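Local coordinates for protein tRNA delta(2)-isopentenylpyrophosphate transferase (Staphylococcus epidermidis ATCC 12228, PDB 3D3Q) that probably transfers a dimethylallyl group from dimethylallyl diphosphate onto adenine 37 of tRNAs that read codons beginning with uridine, with magnesium as cofactor, at residues Pro7-Ile12 / Lys97-Ala102; Lys216-Met221 / Lys268-Ser273. All blocks are in the same frame, centred on the assembly; numbering follows the deposited sequence.

Contact 1 of 2, residues Pro7-Ile12 / Lys97-Ala102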
loop_
_atom_site.group_PDB
_atom_site.type_symbol
_atom_site.label_atom_id
_atom_site.label_comp_id
_atom_site.label_asym_id
_atom_site.label_seq_id
_atom_site.Cartn_x
_atom_site.Cartn_y
_atom_site.Cartn_z
ATOM N N PRO A 7 -19.164 9.326 -1.169
ATOM C CA PRO A 7 -18.320 10.022 -2.150
ATOM C C PRO A 7 -17.329 9.104 -2.888
ATOM O O PRO A 7 -16.741 8.192 -2.297
ATOM C CB PRO A 7 -17.602 11.076 -1.305
ATOM C CG PRO A 7 -17.511 10.423 0.038
ATOM C CD PRO A 7 -18.876 9.786 0.198
ATOM N N PHE A 8 -17.146 9.356 -4.182
ATOM C CA PHE A 8 -16.227 8.564 -4.984
ATOM C C PHE A 8 -14.786 8.878 -4.604
ATOM O O PHE A 8 -14.411 10.045 -4.469
ATOM C CB PHE A 8 -16.427 8.846 -6.477
ATOM C CG PHE A 8 -15.617 7.953 -7.374
ATOM C CD1 PHE A 8 -15.834 6.579 -7.383
ATOM C CD2 PHE A 8 -14.635 8.473 -8.197
ATOM C CE1 PHE A 8 -15.084 5.735 -8.203
ATOM C CE2 PHE A 8 -13.881 7.634 -9.021
ATOM C CZ PHE A 8 -14.113 6.259 -9.018
ATOM N N LEU A 9 -13.989 7.824 -4.437
ATOM C CA LEU A 9 -12.577 7.955 -4.079
ATOM C C LEU A 9 -11.710 6.903 -4.774
ATOM O O LEU A 9 -12.086 5.733 -4.801
ATOM C CB LEU A 9 -12.409 7.788 -2.574
ATOM C CG LEU A 9 -10.973 7.900 -2.085
ATOM C CD1 LEU A 9 -10.538 9.343 -2.084
ATOM C CD2 LEU A 9 -10.888 7.339 -0.698
ATOM N N ILE A 10 -10.567 7.305 -5.336
ATOM C CA ILE A 10 -9.654 6.349 -5.983
ATOM C C ILE A 10 -8.505 6.108 -5.024
ATOM O O ILE A 10 -8.000 7.050 -4.418
ATOM C CB ILE A 10 -9.000 6.878 -7.309
ATOM C CG1 ILE A 10 -10.046 7.134 -8.395
ATOM C CG2 ILE A 10 -8.042 5.828 -7.862
ATOM C CD1 ILE A 10 -10.682 5.873 -8.915
ATOM N N VAL A 11 -8.091 4.856 -4.871
ATOM C CA VAL A 11 -6.965 4.550 -3.977
ATOM C C VAL A 11 -5.947 3.671 -4.741
ATOM O O VAL A 11 -6.274 2.570 -5.204
ATOM C CB VAL A 11 -7.440 3.810 -2.670
ATOM C CG1 VAL A 11 -6.309 3.728 -1.666
ATOM C CG2 VAL A 11 -8.613 4.527 -2.055
ATOM N N ILE A 12 -4.718 4.165 -4.870
ATOM C CA ILE A 12 -3.667 3.455 -5.591
ATOM C C ILE A 12 -2.489 3.137 -4.676
ATOM O O ILE A 12 -1.617 3.981 -4.448
ATOM C CB ILE A 12 -3.166 4.292 -6.790
ATOM C CG1 ILE A 12 -4.359 4.687 -7.663
ATOM C CG2 ILE A 12 -2.182 3.489 -7.615
ATOM C CD1 ILE A 12 -4.022 5.652 -8.778
ATOM N N LYS A 97 -14.265 17.770 -8.110
ATOM C CA LYS A 97 -13.090 17.052 -8.590
ATOM C C LYS A 97 -13.078 15.613 -8.065
ATOM O O LYS A 97 -13.977 15.192 -7.330
ATOM C CB LYS A 97 -11.809 17.782 -8.170
ATOM C CG LYS A 97 -11.396 18.924 -9.098
ATOM C CD LYS A 97 -10.206 19.711 -8.530
ATOM C CE LYS A 97 -9.240 20.206 -9.643
ATOM N NZ LYS A 97 -9.890 21.078 -10.685
ATOM N N VAL A 98 -12.055 14.861 -8.451
ATOM C CA VAL A 98 -11.944 13.476 -8.039
ATOM C C VAL A 98 -10.845 13.250 -7.033
ATOM O O VAL A 98 -9.660 13.268 -7.379
ATOM C CB VAL A 98 -11.669 12.568 -9.233
ATOM C CG1 VAL A 98 -11.543 11.130 -8.765
ATOM C CG2 VAL A 98 -12.777 12.715 -10.246
ATOM N N PRO A 99 -11.221 13.024 -5.768
ATOM C CA PRO A 99 -10.245 12.787 -4.708
ATOM C C PRO A 99 -9.492 11.463 -4.944
ATOM O O PRO A 99 -10.107 10.391 -5.064
ATOM C CB PRO A 99 -11.107 12.762 -3.458
ATOM C CG PRO A 99 -12.362 12.142 -3.958
ATOM C CD PRO A 99 -12.591 12.843 -5.269
ATOM N N ILE A 100 -8.160 11.547 -4.997
ATOM C CA ILE A 100 -7.296 10.386 -5.244
ATOM C C ILE A 100 -6.211 10.316 -4.181
ATOM O O ILE A 100 -5.506 11.294 -3.942
ATOM C CB ILE A 100 -6.573 10.515 -6.608
ATOM C CG1 ILE A 100 -7.575 10.841 -7.716
ATOM C CG2 ILE A 100 -5.861 9.244 -6.929
ATOM C CD1 ILE A 100 -6.939 11.503 -8.910
ATOM N N ILE A 101 -6.075 9.166 -3.538
ATOM C CA ILE A 101 -5.030 9.009 -2.541
ATOM C C ILE A 101 -3.970 8.062 -3.111
ATOM O O ILE A 101 -4.264 6.955 -3.555
ATOM C CB ILE A 101 -5.579 8.476 -1.197
ATOM C CG1 ILE A 101 -6.378 7.204 -1.424
ATOM C CG2 ILE A 101 -6.448 9.536 -0.546
ATOM C CD1 ILE A 101 -7.035 6.690 -0.176
ATOM N N ALA A 102 -2.735 8.548 -3.120
ATOM C CA ALA A 102 -1.604 7.814 -3.628
ATOM C C ALA A 102 -0.803 7.326 -2.449
ATOM O O ALA A 102 -0.538 8.080 -1.507
ATOM C CB ALA A 102 -0.758 8.709 -4.484
#
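Val11 and Ile101 pair across two neighbouring parallel strands. Ile101 CG1 lies between its own backbone N and carbonyl carbon (chi1 53°). Beyond it, CD1 meets both methyls of Val11, with Val11 CG2 at 3.3 Å. On the same face, Leu9 crosses Ile101 at about a right angle, and its CD2 meets Ile101 CD1 at 3.9 Å. The other Leu9 methyl, CD1, rests on Pro99 CB at 3.7 Å.

Ile10, Ile12, Ile100 and Ala102 point to the opposite face. There Ile10 and Ile100 lie side by side and point the same way, and Ile10 CB meets Ile100 CG2 at 3.9 Å. Phe8 CD2 meets Val98 CG1 at 4.1 Å, at the edge of the ring and near its plane.

Three backbone hydrogen bonds join the strands: Ile10 N to Pro99 O, Ile101 N to Ile10 O, and Ile12 N to Ile101 O.

Both strands belong to the parallel sheet of the P-loop NTPase fold. Strand 8-13 leads into the predicted ATP-binding loop, and Ile12 touches Lys20. Strands 197-204 and 33-37 flank the pair. Helix 20-30 packs on Ile12, Ile100 and Ala102, and helix 78-94 on Leu9 and Pro99.

Contact 2 of 2, residues Lys216-Met221 / Lys268-Ser273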
loop_
_atom_site.group_PDB
_atom_site.type_symbol
_atom_site.label_atom_id
_atom_site.label_comp_id
_atom_site.label_asym_id
_atom_site.label_seq_id
_atom_site.Cartn_x
_atom_site.Cartn_y
_atom_site.Cartn_z
ATOM N N LYS A 216 17.817 -2.129 -6.179
ATOM C CA LYS A 216 18.222 -1.106 -7.126
ATOM C C LYS A 216 17.785 0.302 -6.726
ATOM O O LYS A 216 18.443 1.273 -7.076
ATOM C CB LYS A 216 17.703 -1.447 -8.521
ATOM C CG LYS A 216 18.200 -0.499 -9.596
ATOM C CD LYS A 216 18.447 -1.204 -10.935
ATOM C CE LYS A 216 19.039 -0.245 -11.978
ATOM N NZ LYS A 216 19.400 -0.937 -13.242
ATOM N N ARG A 217 16.691 0.420 -5.986
ATOM C CA ARG A 217 16.227 1.736 -5.575
ATOM C C ARG A 217 17.052 2.254 -4.410
ATOM O O ARG A 217 17.195 3.463 -4.219
ATOM C CB ARG A 217 14.754 1.681 -5.193
ATOM C CG ARG A 217 14.193 2.973 -4.680
ATOM C CD ARG A 217 12.719 2.789 -4.405
ATOM N NE ARG A 217 12.421 1.659 -3.505
ATOM C CZ ARG A 217 12.549 1.689 -2.179
ATOM N NH1 ARG A 217 12.249 0.613 -1.455
ATOM N NH2 ARG A 217 12.980 2.794 -1.579
ATOM N N VAL A 218 17.599 1.333 -3.629
ATOM C CA VAL A 218 18.417 1.720 -2.496
ATOM C C VAL A 218 19.737 2.227 -3.058
ATOM O O VAL A 218 20.309 3.181 -2.543
ATOM C CB VAL A 218 18.639 0.521 -1.519
ATOM C CG1 VAL A 218 19.557 0.928 -0.383
ATOM C CG2 VAL A 218 17.311 0.064 -0.944
ATOM N N ASP A 219 20.210 1.605 -4.137
ATOM C CA ASP A 219 21.466 2.032 -4.754
ATOM C C ASP A 219 21.321 3.447 -5.277
ATOM O O ASP A 219 22.209 4.274 -5.091
ATOM C CB ASP A 219 21.873 1.111 -5.910
ATOM C CG ASP A 219 22.296 -0.271 -5.440
ATOM O OD1 ASP A 219 22.704 -0.401 -4.259
ATOM O OD2 ASP A 219 22.239 -1.230 -6.257
ATOM N N ILE A 220 20.201 3.726 -5.934
ATOM C CA ILE A 220 19.969 5.052 -6.483
ATOM C C ILE A 220 19.901 6.114 -5.391
ATOM O O ILE A 220 20.483 7.187 -5.529
ATOM C CB ILE A 220 18.674 5.094 -7.290
ATOM C CG1 ILE A 220 18.672 3.981 -8.336
ATOM C CG2 ILE A 220 18.539 6.445 -7.965
ATOM C CD1 ILE A 220 17.367 3.854 -9.090
HETATM N N MSE A 221 19.186 5.816 -4.310
HETATM C CA MSE A 221 19.061 6.770 -3.211
HETATM C C MSE A 221 20.437 7.162 -2.681
HETATM O O MSE A 221 20.712 8.345 -2.472
HETATM C CB MSE A 221 18.241 6.194 -2.057
HETATM C CG MSE A 221 16.838 5.737 -2.407
HETATM SE SE MSE A 221 15.734 5.538 -0.802
HETATM C CE MSE A 221 16.782 4.240 0.200
ATOM N N LYS A 268 21.845 -3.892 5.541
ATOM C CA LYS A 268 20.664 -3.937 6.393
ATOM C C LYS A 268 19.553 -3.029 5.873
ATOM O O LYS A 268 18.370 -3.306 6.073
ATOM C CB LYS A 268 21.034 -3.555 7.828
ATOM C CG LYS A 268 21.971 -4.558 8.489
ATOM C CD LYS A 268 22.109 -4.329 9.993
ATOM C CE LYS A 268 22.701 -2.946 10.307
ATOM N NZ LYS A 268 22.925 -2.704 11.774
ATOM N N LEU A 269 19.938 -1.945 5.205
ATOM C CA LEU A 269 18.968 -1.015 4.640
ATOM C C LEU A 269 18.165 -1.672 3.504
ATOM O O LEU A 269 16.950 -1.499 3.416
ATOM C CB LEU A 269 19.683 0.246 4.131
ATOM C CG LEU A 269 18.896 1.258 3.294
ATOM C CD1 LEU A 269 17.654 1.692 4.033
ATOM C CD2 LEU A 269 19.777 2.457 2.989
ATOM N N LYS A 270 18.839 -2.426 2.639
ATOM C CA LYS A 270 18.154 -3.097 1.534
ATOM C C LYS A 270 17.319 -4.255 2.069
ATOM O O LYS A 270 16.320 -4.640 1.465
ATOM C CB LYS A 270 19.161 -3.636 0.518
ATOM C CG LYS A 270 20.065 -2.575 -0.111
ATOM C CD LYS A 270 21.011 -3.195 -1.136
ATOM C CE LYS A 270 21.953 -2.170 -1.715
ATOM N NZ LYS A 270 22.678 -2.724 -2.874
ATOM N N GLN A 271 17.738 -4.816 3.199
ATOM C CA GLN A 271 16.999 -5.913 3.787
ATOM C C GLN A 271 15.699 -5.377 4.386
ATOM O O GLN A 271 14.616 -5.764 3.955
ATOM C CB GLN A 271 17.834 -6.613 4.861
ATOM C CG GLN A 271 17.319 -8.000 5.197
ATOM C CD GLN A 271 17.786 -8.506 6.547
ATOM O OE1 GLN A 271 17.558 -9.667 6.889
ATOM N NE2 GLN A 271 18.433 -7.638 7.325
ATOM N N HIS A 272 15.796 -4.483 5.372
ATOM C CA HIS A 272 14.601 -3.893 5.997
ATOM C C HIS A 272 13.634 -3.416 4.917
ATOM O O HIS A 272 12.426 -3.430 5.113
ATOM C CB HIS A 272 14.963 -2.674 6.859
ATOM C CG HIS A 272 15.706 -2.999 8.113
ATOM N ND1 HIS A 272 16.932 -3.627 8.117
ATOM C CD2 HIS A 272 15.407 -2.749 9.408
ATOM C CE1 HIS A 272 17.359 -3.749 9.360
ATOM N NE2 HIS A 272 16.453 -3.224 10.162
ATOM N N SER A 273 14.177 -2.968 3.785
ATOM C CA SER A 273 13.348 -2.479 2.709
ATOM C C SER A 273 12.634 -3.636 2.052
ATOM O O SER A 273 11.467 -3.520 1.682
ATOM C CB SER A 273 14.185 -1.717 1.688
ATOM O OG SER A 273 14.699 -0.511 2.224
#
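Val218 packs against Leu269 and Lys270 where two helices cross. This apolar part is the buried side of the contact. Val218 CG1 is anti to its backbone N (chi1 177°) and meets two groups: Leu269 CD2 at 3.7 Å and Lys270 CG at 3.6 Å. The side chains of Val218 and Leu269 slide past each other in opposite directions. The other methyl, Val218 CG2, faces Lys270 CG and CA, and it also comes near Ser273 OG. Met221, present as selenomethionine, adds a looser touch, its CE 4.5 Å from Leu269 CD2. Leu226 of helix 226-235 touches both Met221 and Leu269.

The contact is an inclined helix-helix packing beside the P-loop, between helices 207-224 and 262-286. The segment axes pass 9.9 Å apart, and their N-to-C directions make an angle of 133°. The end of Arg217 comes toward Ser273, with NH1 4.4 Å from Ser273 CB. Arg217 also touches Thr16, in the loop predicted to bind ATP and, by similarity, the substrate. Ser273 touches Ile247, in a region that by similarity meets the tRNA.

A salt bridge closes the more exposed margin. The Lys270 chain is extended beyond CG and crosses Asp219 at about a right angle. Its NZ donates to Asp219 OD1 at 2.7 Å, on the syn side and 20° out of the carboxylate plane.

A hydrogen bond within helix 262-286 holds the Ser273 side chain. Ser273 OG donates to Leu269 O at 2.7 Å, and Ser273 N bonds the same oxygen from the opposite face of its plane.

Contact 1 is the more buried of the two. It joins two strands of the central sheet through backbone hydrogen bonds and apolar side chains on both faces. Contact 2 is only partly buried. It joins two helices mainly by side chains, and it has a charged pair at its exposed margin. The contacts share no helix or strand. They lie on opposite sides of the chain's centre. The centres of contact 1 and contact 2 are about 30 Å apart. The nearest atoms of contact 1 and contact 2 are about 14 Å apart. Both nevertheless border the predicted nucleotide-binding loop: 7-12 leads into it, and 216-221 reaches it through Arg217.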